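Local coordinates for protein 2-methyl-3-hydroxypyridine-5-carboxylic acid oxygenase (PDB 3ALJ) that is an FAD-dependent oxygenase that probably uses molecular oxygen to open the ring of 2-methyl-3-hydroxypyridine-5-carboxylic acid, at residues 12-23 / 147-156; 37-46 / 118-129. All blocks are in the same frame, centred on the assembly; numbering follows the deposited sequence.

Interaction 1: 12-23 / 147-156; sequences RRAEVAGGGFAG and LEADLIVGAD. With FAD (flavin-adenine dinucleotide), chain B.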
loop_
_atom_site.group_PDB
_atom_site.type_symbol
_atom_site.label_atom_id
_atom_site.label_comp_id
_atom_site.label_asym_id
_atom_site.label_seq_id
_atom_site.Cartn_x
_atom_site.Cartn_y
_atom_site.Cartn_z
ATOM N N ARG A 12 -2.763 -20.223 21.102
ATOM C CA ARG A 12 -3.197 -18.845 21.119
ATOM C C ARG A 12 -4.154 -18.584 19.917
ATOM O O ARG A 12 -3.946 -19.082 18.848
ATOM C CB ARG A 12 -1.907 -18.060 20.929
ATOM C CG ARG A 12 -0.799 -18.350 21.953
ATOM C CD ARG A 12 0.432 -17.520 21.490
ATOM N NE ARG A 12 1.239 -18.133 20.424
ATOM C CZ ARG A 12 2.396 -17.601 19.983
ATOM N NH1 ARG A 12 3.077 -18.210 19.059
ATOM N NH2 ARG A 12 2.838 -16.502 20.531
ATOM N N ARG A 13 -5.206 -17.810 20.155
ATOM C CA ARG A 13 -6.146 -17.491 19.113
ATOM C C ARG A 13 -6.100 -15.967 18.731
ATOM O O ARG A 13 -6.065 -15.146 19.613
ATOM C CB ARG A 13 -7.557 -17.824 19.620
ATOM C CG ARG A 13 -8.541 -17.760 18.385
ATOM C CD ARG A 13 -9.939 -18.120 18.538
ATOM N NE ARG A 13 -9.940 -19.517 18.884
ATOM C CZ ARG A 13 -11.062 -20.104 19.257
ATOM N NH1 ARG A 13 -11.025 -21.401 19.662
ATOM N NH2 ARG A 13 -12.196 -19.408 19.254
ATOM N N ALA A 14 -6.058 -15.734 17.414
ATOM C CA ALA A 14 -6.126 -14.322 16.943
ATOM C C ALA A 14 -7.348 -14.221 16.027
ATOM O O ALA A 14 -7.619 -15.065 15.205
ATOM C CB ALA A 14 -4.852 -14.064 16.167
ATOM N N GLU A 15 -7.984 -13.050 16.187
ATOM C CA GLU A 15 -9.103 -12.681 15.232
ATOM C C GLU A 15 -8.609 -11.381 14.555
ATOM O O GLU A 15 -8.275 -10.393 15.208
ATOM C CB GLU A 15 -10.407 -12.410 16.049
ATOM C CG GLU A 15 -10.971 -13.683 16.677
ATOM C CD GLU A 15 -11.691 -14.541 15.697
ATOM O OE1 GLU A 15 -11.775 -14.182 14.506
ATOM O OE2 GLU A 15 -12.190 -15.597 16.086
ATOM N N VAL A 16 -8.586 -11.419 13.213
ATOM C CA VAL A 16 -8.085 -10.326 12.399
ATOM C C VAL A 16 -9.259 -9.743 11.666
ATOM O O VAL A 16 -10.047 -10.503 10.984
ATOM C CB VAL A 16 -7.047 -10.866 11.419
ATOM C CG1 VAL A 16 -6.558 -9.734 10.478
ATOM C CG2 VAL A 16 -5.886 -11.532 12.113
ATOM N N ALA A 17 -9.488 -8.451 11.804
ATOM C CA ALA A 17 -10.476 -7.732 10.998
ATOM C C ALA A 17 -9.794 -7.067 9.807
ATOM O O ALA A 17 -8.966 -6.147 10.008
ATOM C CB ALA A 17 -11.064 -6.634 11.972
ATOM N N GLY A 18 -10.271 -7.447 8.610
ATOM C CA GLY A 18 -9.778 -6.824 7.341
ATOM C C GLY A 18 -8.920 -7.761 6.567
ATOM O O GLY A 18 -7.959 -8.348 7.073
ATOM N N GLY A 19 -9.256 -7.894 5.317
ATOM C CA GLY A 19 -8.484 -8.784 4.373
ATOM C C GLY A 19 -7.701 -8.049 3.351
ATOM O O GLY A 19 -7.590 -8.495 2.229
ATOM N N GLY A 20 -7.191 -6.896 3.736
ATOM C CA GLY A 20 -6.193 -6.210 2.882
ATOM C C GLY A 20 -4.785 -6.639 3.149
ATOM O O GLY A 20 -4.517 -7.719 3.708
ATOM N N PHE A 21 -3.838 -5.825 2.688
ATOM C CA PHE A 21 -2.420 -6.285 2.820
ATOM C C PHE A 21 -1.996 -6.393 4.272
ATOM O O PHE A 21 -1.272 -7.289 4.654
ATOM C CB PHE A 21 -1.498 -5.319 2.033
ATOM C CG PHE A 21 -1.915 -5.098 0.638
ATOM C CD1 PHE A 21 -2.014 -6.134 -0.238
ATOM C CD2 PHE A 21 -2.267 -3.841 0.191
ATOM C CE1 PHE A 21 -2.480 -5.983 -1.552
ATOM C CE2 PHE A 21 -2.695 -3.674 -1.212
ATOM C CZ PHE A 21 -2.712 -4.734 -2.049
ATOM N N ALA A 22 -2.469 -5.505 5.148
ATOM C CA ALA A 22 -2.101 -5.617 6.544
ATOM C C ALA A 22 -2.665 -6.842 7.258
ATOM O O ALA A 22 -1.967 -7.605 7.923
ATOM C CB ALA A 22 -2.536 -4.348 7.294
ATOM N N GLY A 23 -3.977 -7.095 6.964
ATOM C CA GLY A 23 -4.594 -8.240 7.642
ATOM C C GLY A 23 -4.133 -9.592 7.169
ATOM O O GLY A 23 -3.919 -10.501 7.987
ATOM N N LEU A 147 -16.782 -12.848 19.275
ATOM C CA LEU A 147 -15.633 -13.751 19.207
ATOM C C LEU A 147 -14.640 -13.406 20.283
ATOM O O LEU A 147 -14.273 -12.256 20.439
ATOM C CB LEU A 147 -15.005 -13.597 17.773
ATOM C CG LEU A 147 -15.957 -13.936 16.566
ATOM C CD1 LEU A 147 -15.266 -13.623 15.210
ATOM C CD2 LEU A 147 -16.329 -15.351 16.700
ATOM N N GLU A 148 -14.205 -14.388 21.060
ATOM C CA GLU A 148 -13.173 -14.094 22.050
ATOM C C GLU A 148 -11.831 -14.584 21.448
ATOM O O GLU A 148 -11.740 -15.580 20.720
ATOM C CB GLU A 148 -13.424 -14.930 23.332
ATOM C CG GLU A 148 -14.720 -14.532 24.095
ATOM C CD GLU A 148 -14.891 -15.386 25.321
ATOM O OE1 GLU A 148 -15.932 -16.083 25.399
ATOM O OE2 GLU A 148 -13.959 -15.370 26.178
ATOM N N ALA A 149 -10.785 -13.855 21.829
ATOM C CA ALA A 149 -9.480 -14.164 21.305
ATOM C C ALA A 149 -8.421 -13.716 22.287
ATOM O O ALA A 149 -8.633 -12.780 23.074
ATOM C CB ALA A 149 -9.303 -13.496 19.913
ATOM N N ASP A 150 -7.198 -14.244 22.088
ATOM C CA ASP A 150 -6.047 -13.674 22.815
ATOM C C ASP A 150 -5.448 -12.432 22.178
ATOM O O ASP A 150 -4.730 -11.681 22.802
ATOM C CB ASP A 150 -4.959 -14.745 22.860
ATOM C CG ASP A 150 -5.511 -16.127 23.448
ATOM O OD1 ASP A 150 -5.920 -16.053 24.669
ATOM O OD2 ASP A 150 -5.662 -17.147 22.791
ATOM N N LEU A 151 -5.803 -12.212 20.892
ATOM C CA LEU A 151 -5.297 -10.982 20.160
ATOM C C LEU A 151 -6.358 -10.662 19.160
ATOM O O LEU A 151 -6.941 -11.540 18.516
ATOM C CB LEU A 151 -4.000 -11.391 19.408
ATOM C CG LEU A 151 -3.466 -10.344 18.382
ATOM C CD1 LEU A 151 -2.881 -9.145 19.144
ATOM C CD2 LEU A 151 -2.483 -11.065 17.473
ATOM N N ILE A 152 -6.597 -9.366 19.112
ATOM C CA ILE A 152 -7.513 -8.800 18.070
ATOM C C ILE A 152 -6.701 -7.867 17.171
ATOM O O ILE A 152 -6.049 -6.951 17.711
ATOM C CB ILE A 152 -8.645 -8.008 18.702
ATOM C CG1 ILE A 152 -9.439 -8.917 19.678
ATOM C CG2 ILE A 152 -9.529 -7.352 17.616
ATOM C CD1 ILE A 152 -10.631 -8.179 20.146
ATOM N N VAL A 153 -6.668 -8.071 15.850
ATOM C CA VAL A 153 -5.952 -7.215 14.937
ATOM C C VAL A 153 -6.968 -6.358 14.176
ATOM O O VAL A 153 -7.746 -6.893 13.385
ATOM C CB VAL A 153 -5.099 -8.063 13.991
ATOM C CG1 VAL A 153 -4.333 -7.134 13.026
ATOM C CG2 VAL A 153 -4.006 -8.913 14.814
ATOM N N GLY A 154 -6.857 -5.061 14.370
ATOM C CA GLY A 154 -7.677 -4.105 13.598
ATOM C C GLY A 154 -6.900 -3.719 12.351
ATOM O O GLY A 154 -6.118 -2.817 12.374
ATOM N N ALA A 155 -7.116 -4.478 11.288
ATOM C CA ALA A 155 -6.454 -4.199 9.944
ATOM C C ALA A 155 -7.592 -3.837 8.984
ATOM O O ALA A 155 -7.559 -4.210 7.797
ATOM C CB ALA A 155 -5.771 -5.528 9.506
ATOM N N ASP A 156 -8.519 -3.019 9.499
ATOM C CA ASP A 156 -9.734 -2.680 8.736
ATOM C C ASP A 156 -9.778 -1.354 8.115
ATOM O O ASP A 156 -10.852 -0.781 7.912
ATOM C CB ASP A 156 -10.981 -3.042 9.658
ATOM C CG ASP A 156 -10.898 -2.456 11.038
ATOM O OD1 ASP A 156 -9.824 -2.202 11.653
ATOM O OD2 ASP A 156 -12.038 -2.238 11.637
HETATM P PA FAD B . -6.877 -1.783 3.072
HETATM O O1A FAD B . -6.006 -2.165 1.917
HETATM O O2A FAD B . -7.757 -0.679 2.955
HETATM O O5B FAD B . -7.696 -3.092 3.445
HETATM C C5B FAD B . -8.688 -3.080 4.524
HETATM C C4B FAD B . -9.554 -4.270 4.166
HETATM O O4B FAD B . -10.485 -4.300 5.302
HETATM C C3B FAD B . -10.413 -4.100 2.967
HETATM O O3B FAD B . -10.415 -5.291 2.154
HETATM C C2B FAD B . -11.815 -3.715 3.565
HETATM O O2B FAD B . -12.919 -4.125 2.740
HETATM C C1B FAD B . -11.876 -4.516 4.824
HETATM N N9A FAD B . -12.627 -3.908 5.875
HETATM C C8A FAD B . -12.867 -2.577 6.133
HETATM N N7A FAD B . -13.558 -2.415 7.272
HETATM C C5A FAD B . -13.783 -3.691 7.764
HETATM C C6A FAD B . -14.357 -4.153 8.945
HETATM N N6A FAD B . -14.920 -3.275 9.842
HETATM N N1A FAD B . -14.370 -5.476 9.126
HETATM C C2A FAD B . -13.869 -6.343 8.239
HETATM N N3A FAD B . -13.256 -5.960 7.082
HETATM C C4A FAD B . -13.206 -4.613 6.893
HETATM N N1 FAD B . 1.271 1.727 -0.796
HETATM C C2 FAD B . 2.386 1.152 -1.207
HETATM O O2 FAD B . 3.078 0.417 -0.484
HETATM N N3 FAD B . 2.845 1.376 -2.505
HETATM C C4 FAD B . 2.130 2.165 -3.408
HETATM O O4 FAD B . 2.515 2.210 -4.635
HETATM C C4X FAD B . 0.976 2.768 -2.939
HETATM N N5 FAD B . 0.264 3.684 -3.788
HETATM C C5X FAD B . -0.849 4.335 -3.287
HETATM C C6 FAD B . -1.508 5.314 -4.051
HETATM C C7 FAD B . -2.649 5.914 -3.583
HETATM C C7M FAD B . -3.361 6.980 -4.464
HETATM C C8 FAD B . -3.130 5.619 -2.325
HETATM C C8M FAD B . -4.391 6.302 -1.746
HETATM C C9 FAD B . -2.480 4.650 -1.548
HETATM C C9A FAD B . -1.295 4.024 -2.009
HETATM N N10 FAD B . -0.571 3.041 -1.201
HETATM C C10 FAD B . 0.560 2.481 -1.663
HETATM C "C1'" FAD B . -1.078 2.738 0.221
HETATM C "C2'" FAD B . -1.856 1.429 0.203
HETATM O "O2'" FAD B . -2.930 1.529 -0.756
HETATM C "C3'" FAD B . -2.524 1.217 1.574
HETATM O "O3'" FAD B . -1.603 1.764 2.593
HETATM C "C4'" FAD B . -2.734 -0.194 1.937
HETATM O "O4'" FAD B . -3.675 -0.742 0.970
HETATM C "C5'" FAD B . -3.369 -0.339 3.282
HETATM O "O5'" FAD B . -3.566 -1.724 3.546
HETATM P P FAD B . -4.517 -2.092 4.754
HETATM O O1P FAD B . -4.586 -3.559 4.751
HETATM O O2P FAD B . -4.134 -1.378 6.013
HETATM O O3P FAD B . -5.948 -1.455 4.351
HETATM O O HOH W 1 -12.797 -16.689 18.453
HETATM O O HOH W 2 -6.056 -5.454 5.939
#

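Interaction 2: 37-46 / 118-129; sequences VRLHEKSSEL and RALGVDISVNSE. With FAD (flavin-adenine dinucleotide), chain B.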
loop_
_atom_site.group_PDB
_atom_site.type_symbol
_atom_site.label_atom_id
_atom_site.label_comp_id
_atom_site.label_asym_id
_atom_site.label_seq_id
_atom_site.Cartn_x
_atom_site.Cartn_y
_atom_site.Cartn_z
ATOM N N VAL A 37 -5.572 -18.643 13.737
ATOM C CA VAL A 37 -5.988 -17.341 13.200
ATOM C C VAL A 37 -7.185 -17.411 12.322
ATOM O O VAL A 37 -7.274 -18.230 11.375
ATOM C CB VAL A 37 -4.898 -16.839 12.156
ATOM C CG1 VAL A 37 -5.227 -15.357 11.781
ATOM C CG2 VAL A 37 -3.605 -16.940 12.635
ATOM N N ARG A 38 -8.149 -16.506 12.596
ATOM C CA ARG A 38 -9.293 -16.400 11.737
ATOM C C ARG A 38 -9.343 -14.955 11.218
ATOM O O ARG A 38 -8.982 -14.004 12.011
ATOM C CB ARG A 38 -10.578 -16.649 12.561
ATOM C CG ARG A 38 -10.556 -18.135 13.146
ATOM C CD ARG A 38 -10.162 -18.066 14.607
ATOM N NE ARG A 38 -10.028 -19.421 15.211
ATOM C CZ ARG A 38 -11.083 -20.127 15.637
ATOM N NH1 ARG A 38 -10.832 -21.293 16.213
ATOM N NH2 ARG A 38 -12.359 -19.647 15.557
ATOM N N LEU A 39 -9.667 -14.770 9.963
ATOM C CA LEU A 39 -9.702 -13.401 9.335
ATOM C C LEU A 39 -11.060 -13.117 8.813
ATOM O O LEU A 39 -11.709 -14.013 8.182
ATOM C CB LEU A 39 -8.636 -13.385 8.202
ATOM C CG LEU A 39 -8.587 -12.031 7.454
ATOM C CD1 LEU A 39 -7.089 -11.699 7.086
ATOM C CD2 LEU A 39 -9.419 -11.950 6.238
ATOM N N HIS A 40 -11.522 -11.893 9.036
ATOM C CA HIS A 40 -12.846 -11.449 8.664
ATOM C C HIS A 40 -12.782 -10.305 7.649
ATOM O O HIS A 40 -12.301 -9.194 8.033
ATOM C CB HIS A 40 -13.594 -11.034 9.910
ATOM C CG HIS A 40 -13.686 -12.133 10.926
ATOM N ND1 HIS A 40 -14.699 -13.100 10.906
ATOM C CD2 HIS A 40 -12.783 -12.527 11.875
ATOM C CE1 HIS A 40 -14.422 -14.012 11.856
ATOM N NE2 HIS A 40 -13.296 -13.662 12.487
ATOM N N GLU A 41 -13.238 -10.543 6.438
ATOM C CA GLU A 41 -13.319 -9.473 5.430
ATOM C C GLU A 41 -14.788 -9.027 5.256
ATOM O O GLU A 41 -15.618 -9.921 4.958
ATOM C CB GLU A 41 -12.720 -10.021 4.077
ATOM C CG GLU A 41 -13.021 -9.148 2.885
ATOM C CD GLU A 41 -12.586 -7.706 3.073
ATOM O OE1 GLU A 41 -13.340 -6.746 2.801
ATOM O OE2 GLU A 41 -11.381 -7.500 3.450
ATOM N N LYS A 42 -15.025 -7.744 5.352
ATOM C CA LYS A 42 -16.401 -7.214 5.198
ATOM C C LYS A 42 -16.985 -7.426 3.842
ATOM O O LYS A 42 -18.195 -7.731 3.680
ATOM C CB LYS A 42 -16.376 -5.735 5.624
ATOM C CG LYS A 42 -17.654 -4.945 5.196
ATOM C CD LYS A 42 -17.481 -3.427 5.635
ATOM C CE LYS A 42 -16.340 -2.760 4.923
ATOM N NZ LYS A 42 -16.439 -1.245 5.173
ATOM N N SER A 43 -16.187 -7.249 2.797
ATOM C CA SER A 43 -16.684 -7.337 1.402
ATOM C C SER A 43 -17.064 -8.757 1.069
ATOM O O SER A 43 -16.703 -9.761 1.741
ATOM C CB SER A 43 -15.591 -6.814 0.445
ATOM O OG SER A 43 -15.511 -5.436 0.731
ATOM N N SER A 44 -17.906 -8.812 0.023
ATOM C CA SER A 44 -18.439 -10.121 -0.349
ATOM C C SER A 44 -17.466 -10.980 -1.076
ATOM O O SER A 44 -17.701 -12.161 -1.231
ATOM C CB SER A 44 -19.665 -9.980 -1.240
ATOM O OG SER A 44 -19.269 -9.403 -2.467
ATOM N N GLU A 45 -16.320 -10.396 -1.516
ATOM C CA GLU A 45 -15.300 -11.186 -2.211
ATOM C C GLU A 45 -13.967 -10.650 -1.624
ATOM O O GLU A 45 -13.937 -9.526 -1.096
ATOM C CB GLU A 45 -15.223 -10.867 -3.723
ATOM C CG GLU A 45 -16.415 -11.200 -4.485
ATOM C CD GLU A 45 -16.203 -10.848 -5.939
ATOM O OE1 GLU A 45 -16.505 -11.746 -6.762
ATOM O OE2 GLU A 45 -15.720 -9.699 -6.235
ATOM N N LEU A 46 -12.945 -11.463 -1.841
ATOM C CA LEU A 46 -11.545 -11.040 -1.557
ATOM C C LEU A 46 -10.972 -10.342 -2.764
ATOM O O LEU A 46 -10.697 -11.002 -3.779
ATOM C CB LEU A 46 -10.711 -12.220 -1.165
ATOM C CG LEU A 46 -11.282 -13.053 -0.016
ATOM C CD1 LEU A 46 -10.469 -14.377 0.080
ATOM C CD2 LEU A 46 -11.222 -12.345 1.326
ATOM N N ARG A 118 -4.431 -19.278 2.379
ATOM C CA ARG A 118 -5.268 -20.489 2.177
ATOM C C ARG A 118 -4.337 -21.690 2.305
ATOM O O ARG A 118 -4.773 -22.710 2.987
ATOM C CB ARG A 118 -5.939 -20.435 0.855
ATOM C CG ARG A 118 -7.033 -19.469 0.839
ATOM C CD ARG A 118 -7.710 -19.591 -0.539
ATOM N NE ARG A 118 -8.927 -18.781 -0.660
ATOM C CZ ARG A 118 -9.358 -18.207 -1.802
ATOM N NH1 ARG A 118 -10.505 -17.532 -1.780
ATOM N NH2 ARG A 118 -8.744 -18.355 -2.975
ATOM N N ALA A 119 -3.139 -21.667 1.690
ATOM C CA ALA A 119 -2.230 -22.820 1.794
ATOM C C ALA A 119 -1.927 -23.139 3.247
ATOM O O ALA A 119 -1.712 -24.334 3.599
ATOM C CB ALA A 119 -0.964 -22.601 1.026
ATOM N N LEU A 120 -1.824 -22.165 4.177
ATOM C CA LEU A 120 -1.506 -22.374 5.534
ATOM C C LEU A 120 -2.751 -22.737 6.422
ATOM O O LEU A 120 -2.560 -23.062 7.589
ATOM C CB LEU A 120 -0.850 -21.117 6.114
ATOM C CG LEU A 120 0.573 -20.881 5.601
ATOM C CD1 LEU A 120 0.922 -19.481 6.020
ATOM C CD2 LEU A 120 1.490 -21.898 6.289
ATOM N N GLY A 121 -3.933 -22.706 5.801
ATOM C CA GLY A 121 -5.114 -23.001 6.593
ATOM C C GLY A 121 -5.593 -21.856 7.456
ATOM O O GLY A 121 -6.288 -22.065 8.478
ATOM N N VAL A 122 -5.304 -20.588 7.126
ATOM C CA VAL A 122 -6.010 -19.522 7.835
ATOM C C VAL A 122 -7.518 -19.581 7.450
ATOM O O VAL A 122 -7.913 -19.759 6.276
ATOM C CB VAL A 122 -5.481 -18.199 7.327
ATOM C CG1 VAL A 122 -6.206 -16.997 7.837
ATOM C CG2 VAL A 122 -4.018 -18.054 7.719
ATOM N N ASP A 123 -8.339 -19.461 8.515
ATOM C CA ASP A 123 -9.778 -19.472 8.294
ATOM C C ASP A 123 -10.172 -18.045 7.846
ATOM O O ASP A 123 -10.209 -17.128 8.680
ATOM C CB ASP A 123 -10.394 -19.816 9.643
ATOM C CG ASP A 123 -11.884 -19.914 9.626
ATOM O OD1 ASP A 123 -12.503 -19.570 8.621
ATOM O OD2 ASP A 123 -12.399 -20.376 10.684
ATOM N N ILE A 124 -10.614 -17.900 6.618
ATOM C CA ILE A 124 -11.007 -16.599 6.063
ATOM C C ILE A 124 -12.503 -16.623 5.829
ATOM O O ILE A 124 -13.084 -17.568 5.248
ATOM C CB ILE A 124 -10.363 -16.392 4.680
ATOM C CG1 ILE A 124 -8.812 -16.290 4.881
ATOM C CG2 ILE A 124 -10.860 -15.120 4.056
ATOM C CD1 ILE A 124 -8.071 -16.274 3.533
ATOM N N SER A 125 -13.132 -15.587 6.362
ATOM C CA SER A 125 -14.569 -15.364 6.073
ATOM C C SER A 125 -14.779 -14.092 5.285
ATOM O O SER A 125 -14.228 -13.063 5.611
ATOM C CB SER A 125 -15.297 -15.200 7.396
ATOM O OG SER A 125 -15.275 -16.416 8.149
ATOM N N VAL A 126 -15.615 -14.147 4.257
ATOM C CA VAL A 126 -16.126 -12.974 3.563
ATOM C C VAL A 126 -17.537 -12.581 4.063
ATOM O O VAL A 126 -18.105 -13.322 4.920
ATOM C CB VAL A 126 -16.133 -13.045 2.086
ATOM C CG1 VAL A 126 -14.711 -13.176 1.433
ATOM C CG2 VAL A 126 -17.027 -14.304 1.584
ATOM N N ASN A 127 -17.969 -11.361 3.696
ATOM C CA ASN A 127 -19.266 -10.842 4.246
ATOM C C ASN A 127 -19.228 -10.880 5.759
ATOM O O ASN A 127 -20.247 -11.188 6.481
ATOM C CB ASN A 127 -20.462 -11.772 3.798
ATOM C CG ASN A 127 -20.678 -11.781 2.337
ATOM O OD1 ASN A 127 -20.661 -12.844 1.671
ATOM N ND2 ASN A 127 -20.858 -10.670 1.849
ATOM N N SER A 128 -18.055 -10.550 6.381
ATOM C CA SER A 128 -17.839 -10.686 7.803
ATOM C C SER A 128 -17.160 -9.439 8.332
ATOM O O SER A 128 -15.920 -9.233 8.209
ATOM C CB SER A 128 -16.942 -11.935 8.016
ATOM O OG SER A 128 -16.915 -12.241 9.462
ATOM N N GLU A 129 -17.981 -8.539 8.804
ATOM C CA GLU A 129 -17.506 -7.193 9.220
ATOM C C GLU A 129 -17.346 -7.074 10.680
ATOM O O GLU A 129 -18.318 -7.365 11.455
ATOM C CB GLU A 129 -18.528 -6.095 8.727
ATOM C CG GLU A 129 -18.117 -4.648 9.171
ATOM C CD GLU A 129 -19.153 -3.618 8.893
ATOM O OE1 GLU A 129 -20.331 -3.989 8.633
ATOM O OE2 GLU A 129 -18.800 -2.446 8.957
HETATM P PA FAD B . -6.877 -1.783 3.072
HETATM O O1A FAD B . -6.006 -2.165 1.917
HETATM O O2A FAD B . -7.757 -0.679 2.955
HETATM O O5B FAD B . -7.696 -3.092 3.445
HETATM C C5B FAD B . -8.688 -3.080 4.524
HETATM C C4B FAD B . -9.554 -4.270 4.166
HETATM O O4B FAD B . -10.485 -4.300 5.302
HETATM C C3B FAD B . -10.413 -4.100 2.967
HETATM O O3B FAD B . -10.415 -5.291 2.154
HETATM C C2B FAD B . -11.815 -3.715 3.565
HETATM O O2B FAD B . -12.919 -4.125 2.740
HETATM C C1B FAD B . -11.876 -4.516 4.824
HETATM N N9A FAD B . -12.627 -3.908 5.875
HETATM C C8A FAD B . -12.867 -2.577 6.133
HETATM N N7A FAD B . -13.558 -2.415 7.272
HETATM C C5A FAD B . -13.783 -3.691 7.764
HETATM C C6A FAD B . -14.357 -4.153 8.945
HETATM N N6A FAD B . -14.920 -3.275 9.842
HETATM N N1A FAD B . -14.370 -5.476 9.126
HETATM C C2A FAD B . -13.869 -6.343 8.239
HETATM N N3A FAD B . -13.256 -5.960 7.082
HETATM C C4A FAD B . -13.206 -4.613 6.893
HETATM N N1 FAD B . 1.271 1.727 -0.796
HETATM C C2 FAD B . 2.386 1.152 -1.207
HETATM O O2 FAD B . 3.078 0.417 -0.484
HETATM N N3 FAD B . 2.845 1.376 -2.505
HETATM C C4 FAD B . 2.130 2.165 -3.408
HETATM O O4 FAD B . 2.515 2.210 -4.635
HETATM C C4X FAD B . 0.976 2.768 -2.939
HETATM N N5 FAD B . 0.264 3.684 -3.788
HETATM C C5X FAD B . -0.849 4.335 -3.287
HETATM C C6 FAD B . -1.508 5.314 -4.051
HETATM C C7 FAD B . -2.649 5.914 -3.583
HETATM C C7M FAD B . -3.361 6.980 -4.464
HETATM C C8 FAD B . -3.130 5.619 -2.325
HETATM C C8M FAD B . -4.391 6.302 -1.746
HETATM C C9 FAD B . -2.480 4.650 -1.548
HETATM C C9A FAD B . -1.295 4.024 -2.009
HETATM N N10 FAD B . -0.571 3.041 -1.201
HETATM C C10 FAD B . 0.560 2.481 -1.663
HETATM C "C1'" FAD B . -1.078 2.738 0.221
HETATM C "C2'" FAD B . -1.856 1.429 0.203
HETATM O "O2'" FAD B . -2.930 1.529 -0.756
HETATM C "C3'" FAD B . -2.524 1.217 1.574
HETATM O "O3'" FAD B . -1.603 1.764 2.593
HETATM C "C4'" FAD B . -2.734 -0.194 1.937
HETATM O "O4'" FAD B . -3.675 -0.742 0.970
HETATM C "C5'" FAD B . -3.369 -0.339 3.282
HETATM O "O5'" FAD B . -3.566 -1.724 3.546
HETATM P P FAD B . -4.517 -2.092 4.754
HETATM O O1P FAD B . -4.586 -3.559 4.751
HETATM O O2P FAD B . -4.134 -1.378 6.013
HETATM O O3P FAD B . -5.948 -1.455 4.351
HETATM O O HOH W 3 -13.016 -16.303 9.581
HETATM O O HOH W 4 -16.769 -0.885 8.074
#

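Interaction 1: 12-23 / 147-156
A14, E15, V16 and A17 pair in parallel with L151, I152, V153 and G154, two neighbouring strands of a Rossmann-type FAD-binding fold. E15 N donates to L151 O (3.0 Å), V153 N to E15 O and A17 N to V153 O (2.8 Å). On one face V16 lies alongside V153, V16 CG2 being 4.0 Å from V153 CB. In both valines CG1 stands anti to the backbone N, which turns the two isopropyl groups alike. The other face carries E15. Its CG, anti to the carbonyl carbon, rests on A149 CB, and the bend at chi2 (-77°) then turns the carboxylate over L147. The two side chains cross at about a right angle, E15 OE1 3.6 Å from L147 CD1. This buried carboxylate is satisfied at both oxygens: H40 meets OE1, and a water donates to OE2. The same water donates to E148 O and sits in the guanidinium plane of R13, accepting from NH2. Where the strands begin, D150 grips the R13 backbone twice: R13 N donates to the anti lone pair of D150 OD2 (2.8 Å, 168°), and D150 N to R13 O. At the other end, G18, G20 and G23 fit the GxGxxG pattern of dinucleotide-binding turns. At G18 any side chain would be driven against A155 O and the carbonyl of A17; a CB on G23, whose N lies 3.5 Å from A155 CB, would clash with G18 O and press on that methyl. G20 holds the N-cap position of helix 21-32, whose positive end would be expected to favour the phosphate it faces. A22 N donates to FAD O1P (2.9 Å, 161°), and a second water accepts from G23 N and donates to both A155 O and that same O1P (2.7 Å).

Interaction 2: 37-46 / 118-129
The imidazole of H40 is met at its edge by S128, whose OG lies near the ring plane and shares a hydrogen bond with ND1 (2.8 Å). Over one face sits a water that also bonds S125 OG and donates to L39 O, and NE2 is taken by E15. The carboxylate of E41 spans the adenine-side ribose of FAD: O2B donates to OE1 (2.7 Å) and O3B to OE2 (2.7 Å). A bend at chi2 (55°) brings it there, and S43 N, donating to the anti side of OE1 (2.9 Å), holds its rotation together with G19 N at OE2. With an alanine here, both ribose hydroxyls would probably lose their acceptor and S43 N its mate. K42 and E129 run side by side, K42 CD 3.7 Å from E129 CD, and a water joins NZ to OE2, which also pairs with K161. R38, L39 and H40 pair in parallel with D123, I124 and S125: L39 N donates to D123 O, S125 N to L39 O and E41 N to S125 O. Beyond the strands, N127 N donates to S43 O from above the carbonyl plane, and L46 CD2 packs on V126 CG1 (3.6 Å). Strand 123-125, at the sheet's border, follows helix 106-119 after a Schellman motif at G121; I124 and L46 rest on that helix, V37 on helix 21-32.

In the fold
Interactions 1 and 2 are consecutive parts of the parallel portion of one mixed sheet, in the order 123-125, 36-40, 13-17, 151-154, their centres about 10 Å apart. Strands 13-17 and 36-40 join them: G18 N and H40 O are 2.7 Å apart, and E15 OE1 reaches H40 NE2 at 2.6 Å, both probable hydrogen bonds. Together they hold the ADP half of FAD. Interaction 1 supplies the glycine turn and the A22 amide for the phosphate, interaction 2 the acidic side chain for the ribose. The adenine is sandwiched between them, D156 CB 3.4 Å from FAD C5A over one face and K42 CB 3.6 Å from FAD C4A over the opposite one.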